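Local coordinates for nitroreductase-like family protein (Bacillus cereus, PDB 2I7H) that belongs to the FMN-dependent nitroreductase-like family and binds flavin mononucleotide as a two-chain assembly, at residues A[52-58]-A[93-99]. Residue numbers count along the deposited sequence, not the author numbering.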
ATOM      1  N   TRP A  52      -4.058  11.439   1.432  1.00 37.45           N
ATOM      2  CA  TRP A  52      -4.398  10.886   2.748  1.00 37.23           C
ATOM      3  C   TRP A  52      -4.801  11.993   3.742  1.00 37.70           C
ATOM      4  O   TRP A  52      -4.263  13.100   3.700  1.00 36.81           O
ATOM      5  CB  TRP A  52      -3.218  10.066   3.289  1.00 35.52           C
ATOM      6  CG  TRP A  52      -1.905  10.755   3.069  1.00 36.85           C
ATOM      7  CD1 TRP A  52      -1.417  11.870   3.757  1.00 34.47           C
ATOM      8  CD2 TRP A  52      -0.909  10.440   2.073  1.00 35.69           C
ATOM      9  NE1 TRP A  52      -0.198  12.225   3.265  1.00 31.99           N
ATOM     10  CE2 TRP A  52       0.145  11.388   2.226  1.00 35.85           C
ATOM     11  CE3 TRP A  52      -0.805   9.466   1.078  1.00 36.98           C
ATOM     12  CZ2 TRP A  52       1.289  11.381   1.419  1.00 33.21           C
ATOM     13  CZ3 TRP A  52       0.351   9.452   0.257  1.00 36.69           C
ATOM     14  CH2 TRP A  52       1.377  10.417   0.444  1.00 37.06           C
ATOM     15  N   ASN A  53      -5.746  11.671   4.624  1.00 38.43           N
ATOM     16  CA  ASN A  53      -6.168  12.544   5.727  1.00 39.32           C
ATOM     17  C   ASN A  53      -6.458  11.631   6.887  1.00 39.45           C
ATOM     18  O   ASN A  53      -6.695  10.458   6.680  1.00 39.42           O
ATOM     19  CB  ASN A  53      -7.480  13.268   5.402  1.00 39.66           C
ATOM     20  CG  ASN A  53      -7.368  14.195   4.236  1.00 40.50           C
ATOM     21  OD1 ASN A  53      -7.213  15.390   4.414  1.00 47.36           O
ATOM     22  ND2 ASN A  53      -7.467  13.662   3.033  1.00 43.01           N
ATOM     23  N   CYS A  54      -6.456  12.174   8.106  0.60 40.11           N
ATOM     24  CA  CYS A  54      -6.609  11.360   9.320  0.60 40.83           C
ATOM     25  C   CYS A  54      -7.495  11.989  10.378  0.60 40.94           C
ATOM     26  O   CYS A  54      -7.557  13.220  10.492  0.60 41.55           O
ATOM     27  CB  CYS A  54      -5.238  11.077   9.940  0.60 40.77           C
ATOM     28  SG  CYS A  54      -4.111  10.173   8.838  0.60 42.89           S
ATOM     29  N   LYS A  55      -8.182  11.142  11.150  1.00 40.85           N
ATOM     30  CA  LYS A  55      -8.724  11.549  12.452  1.00 40.99           C
ATOM     31  C   LYS A  55      -8.070  10.642  13.482  1.00 41.00           C
ATOM     32  O   LYS A  55      -8.069   9.418  13.324  1.00 41.24           O
ATOM     33  CB  LYS A  55     -10.248  11.438  12.510  1.00 40.87           C
ATOM     34  CG  LYS A  55     -10.926  11.697  11.191  1.00 42.52           C
ATOM     35  CD  LYS A  55     -12.235  12.402  11.308  1.00 46.19           C
ATOM     36  CE  LYS A  55     -12.000  13.875  11.055  1.00 48.39           C
ATOM     37  NZ  LYS A  55     -13.187  14.576  10.570  1.00 50.05           N
ATOM     38  N   LEU A  56      -7.461  11.232  14.501  1.00 40.85           N
ATOM     39  CA  LEU A  56      -6.862  10.450  15.572  1.00 41.63           C
ATOM     40  C   LEU A  56      -7.727  10.583  16.810  1.00 41.62           C
ATOM     41  O   LEU A  56      -7.947  11.684  17.286  1.00 41.08           O
ATOM     42  CB  LEU A  56      -5.425  10.928  15.873  1.00 41.23           C
ATOM     43  CG  LEU A  56      -4.740  10.424  17.161  1.00 41.52           C
ATOM     44  CD1 LEU A  56      -4.334   8.958  17.123  1.00 39.44           C
ATOM     45  CD2 LEU A  56      -3.521  11.288  17.516  1.00 43.61           C
ATOM     46  N   TYR A  57      -8.229   9.457  17.304  1.00 42.35           N
ATOM     47  CA  TYR A  57      -9.013   9.418  18.533  1.00 42.90           C
ATOM     48  C   TYR A  57      -8.156   8.816  19.621  1.00 43.24           C
ATOM     49  O   TYR A  57      -7.617   7.714  19.459  1.00 43.59           O
ATOM     50  CB  TYR A  57     -10.316   8.616  18.356  1.00 42.59           C
ATOM     51  CG  TYR A  57     -11.252   9.204  17.306  1.00 43.00           C
ATOM     52  CD1 TYR A  57     -11.014   9.003  15.941  1.00 45.47           C
ATOM     53  CD2 TYR A  57     -12.375   9.932  17.672  1.00 41.75           C
ATOM     54  CE1 TYR A  57     -11.854   9.523  14.976  1.00 42.95           C
ATOM     55  CE2 TYR A  57     -13.219  10.465  16.724  1.00 41.70           C
ATOM     56  CZ  TYR A  57     -12.941  10.263  15.367  1.00 43.23           C
ATOM     57  OH  TYR A  57     -13.751  10.790  14.404  1.00 42.59           O
ATOM     58  N   ILE A  58      -8.008   9.554  20.718  0.50 43.45           N
ATOM     59  CA  ILE A  58      -7.192   9.131  21.857  0.50 43.66           C
ATOM     60  C   ILE A  58      -7.834   9.564  23.164  0.50 43.87           C
ATOM     61  O   ILE A  58      -8.498  10.599  23.227  0.50 43.86           O
ATOM     62  CB  ILE A  58      -5.735   9.691  21.798  0.50 43.56           C
ATOM     63  CG1 ILE A  58      -5.726  11.204  21.543  0.50 43.63           C
ATOM     64  CG2 ILE A  58      -4.929   8.971  20.738  0.50 43.48           C
ATOM     65  CD1 ILE A  58      -4.405  11.879  21.859  0.50 43.85           C
ATOM     66  N   PRO A  93      -5.444   1.988  22.922  1.00 39.79           N
ATOM     67  CA  PRO A  93      -4.933   3.354  23.145  1.00 39.82           C
ATOM     68  C   PRO A  93      -5.281   4.428  22.092  1.00 39.52           C
ATOM     69  O   PRO A  93      -5.490   5.584  22.453  1.00 40.16           O
ATOM     70  CB  PRO A  93      -3.399   3.151  23.239  1.00 38.91           C
ATOM     71  CG  PRO A  93      -3.243   1.797  23.727  1.00 38.58           C
ATOM     72  CD  PRO A  93      -4.376   0.989  23.091  1.00 39.36           C
ATOM     73  N   ALA A  94      -5.300   4.069  20.817  1.00 38.72           N
ATOM     74  CA  ALA A  94      -5.552   5.047  19.767  1.00 38.22           C
ATOM     75  C   ALA A  94      -6.250   4.359  18.622  1.00 38.22           C
ATOM     76  O   ALA A  94      -6.026   3.167  18.372  1.00 38.81           O
ATOM     77  CB  ALA A  94      -4.228   5.710  19.294  1.00 37.97           C
ATOM     78  N   GLN A  95      -7.144   5.099  17.974  1.00 38.34           N
ATOM     79  CA  GLN A  95      -7.673   4.757  16.648  1.00 37.88           C
ATOM     80  C   GLN A  95      -7.327   5.877  15.687  1.00 37.78           C
ATOM     81  O   GLN A  95      -7.417   7.060  16.040  1.00 38.14           O
ATOM     82  CB  GLN A  95      -9.192   4.581  16.660  1.00 37.13           C
ATOM     83  CG  GLN A  95      -9.672   3.275  17.237  1.00 37.85           C
ATOM     84  CD  GLN A  95      -9.963   3.354  18.723  1.00 40.07           C
ATOM     85  OE1 GLN A  95     -10.302   4.422  19.259  1.00 34.19           O
ATOM     86  NE2 GLN A  95      -9.857   2.201  19.404  1.00 40.58           N
ATOM     87  N   ILE A  96      -6.930   5.495  14.478  1.00 37.69           N
ATOM     88  CA  ILE A  96      -6.707   6.431  13.388  1.00 37.32           C
ATOM     89  C   ILE A  96      -7.594   6.099  12.178  1.00 36.60           C
ATOM     90  O   ILE A  96      -7.410   5.077  11.521  1.00 37.15           O
ATOM     91  CB  ILE A  96      -5.214   6.538  12.995  1.00 37.39           C
ATOM     92  CG1 ILE A  96      -4.406   6.999  14.216  1.00 38.21           C
ATOM     93  CG2 ILE A  96      -5.041   7.585  11.890  1.00 37.58           C
ATOM     94  CD1 ILE A  96      -2.946   7.151  13.977  1.00 43.85           C
ATOM     95  N   VAL A  97      -8.584   6.951  11.929  1.00 35.69           N
ATOM     96  CA  VAL A  97      -9.419   6.816  10.746  1.00 35.30           C
ATOM     97  C   VAL A  97      -8.646   7.469   9.588  1.00 35.87           C
ATOM     98  O   VAL A  97      -8.267   8.634   9.663  1.00 35.87           O
ATOM     99  CB  VAL A  97     -10.832   7.451  10.944  1.00 34.66           C
ATOM    100  CG1 VAL A  97     -11.685   7.187   9.753  1.00 33.56           C
ATOM    101  CG2 VAL A  97     -11.538   6.941  12.214  1.00 31.88           C
ATOM    102  N   VAL A  98      -8.346   6.695   8.562  1.00 36.49           N
ATOM    103  CA  VAL A  98      -7.602   7.208   7.401  1.00 37.11           C
ATOM    104  C   VAL A  98      -8.600   7.338   6.255  1.00 37.81           C
ATOM    105  O   VAL A  98      -9.279   6.362   5.889  1.00 38.58           O
ATOM    106  CB  VAL A  98      -6.455   6.269   6.968  1.00 37.37           C
ATOM    107  CG1 VAL A  98      -5.772   6.812   5.717  1.00 36.93           C
ATOM    108  CG2 VAL A  98      -5.418   6.025   8.142  1.00 37.08           C
ATOM    109  N   TYR A  99      -8.707   8.540   5.708  1.00 37.16           N
ATOM    110  CA  TYR A  99      -9.678   8.791   4.681  1.00 37.52           C
ATOM    111  C   TYR A  99      -9.105   9.666   3.565  1.00 37.74           C
ATOM    112  O   TYR A  99      -8.011  10.236   3.694  1.00 37.96           O
ATOM    113  CB  TYR A  99     -10.994   9.364   5.278  1.00 38.23           C
ATOM    114  CG  TYR A  99     -10.859  10.735   5.807  1.00 37.73           C
ATOM    115  CD1 TYR A  99     -10.410  10.961   7.122  1.00 40.50           C
ATOM    116  CD2 TYR A  99     -11.144  11.831   5.003  1.00 39.76           C
ATOM    117  CE1 TYR A  99     -10.268  12.236   7.608  1.00 39.31           C
ATOM    118  CE2 TYR A  99     -11.007  13.123   5.482  1.00 39.29           C
ATOM    119  CZ  TYR A  99     -10.557  13.315   6.785  1.00 39.54           C
ATOM    120  OH  TYR A  99     -10.420  14.596   7.255  1.00 40.14           O
TER
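Of all residues here, Y99 buries the most surface, 108 Å², because its p rotamer (chi1 69°) swings the ring across onto strand 53-58. There N53 CB lies 3.6 Å from the Y99 ring centroid, 20° off the normal, a CH-pi contact over the face. N53 (70 Å²) and K55 (66 Å²) also fix the register through backbone hydrogen bonds: N53 N to Y99 O is 2.8 Å and Y99 N to N53 O 2.9 Å, and K55 N to V97 O and V97 N to K55 O are both 2.9 Å. With Y57 and Q95 hydrogen-bonded in the same way and the axes 4.6 Å apart at 163°, the pairing is regular antiparallel. On the other face L56 CD1 packs 3.5 Å from I96 CG1. Beyond the pair, the I96 backbone is hydrogen-bonded to that of L163 in strand 157-167, while residues 54-57 pair in parallel with a strand of the second subunit, whose E185 forms a salt bridge with K55. These antiparallel neighbours, joined through helices 62-71 and 75-90, belong to the intersubunit-extended central sheet of the nitroreductase alpha/beta fold.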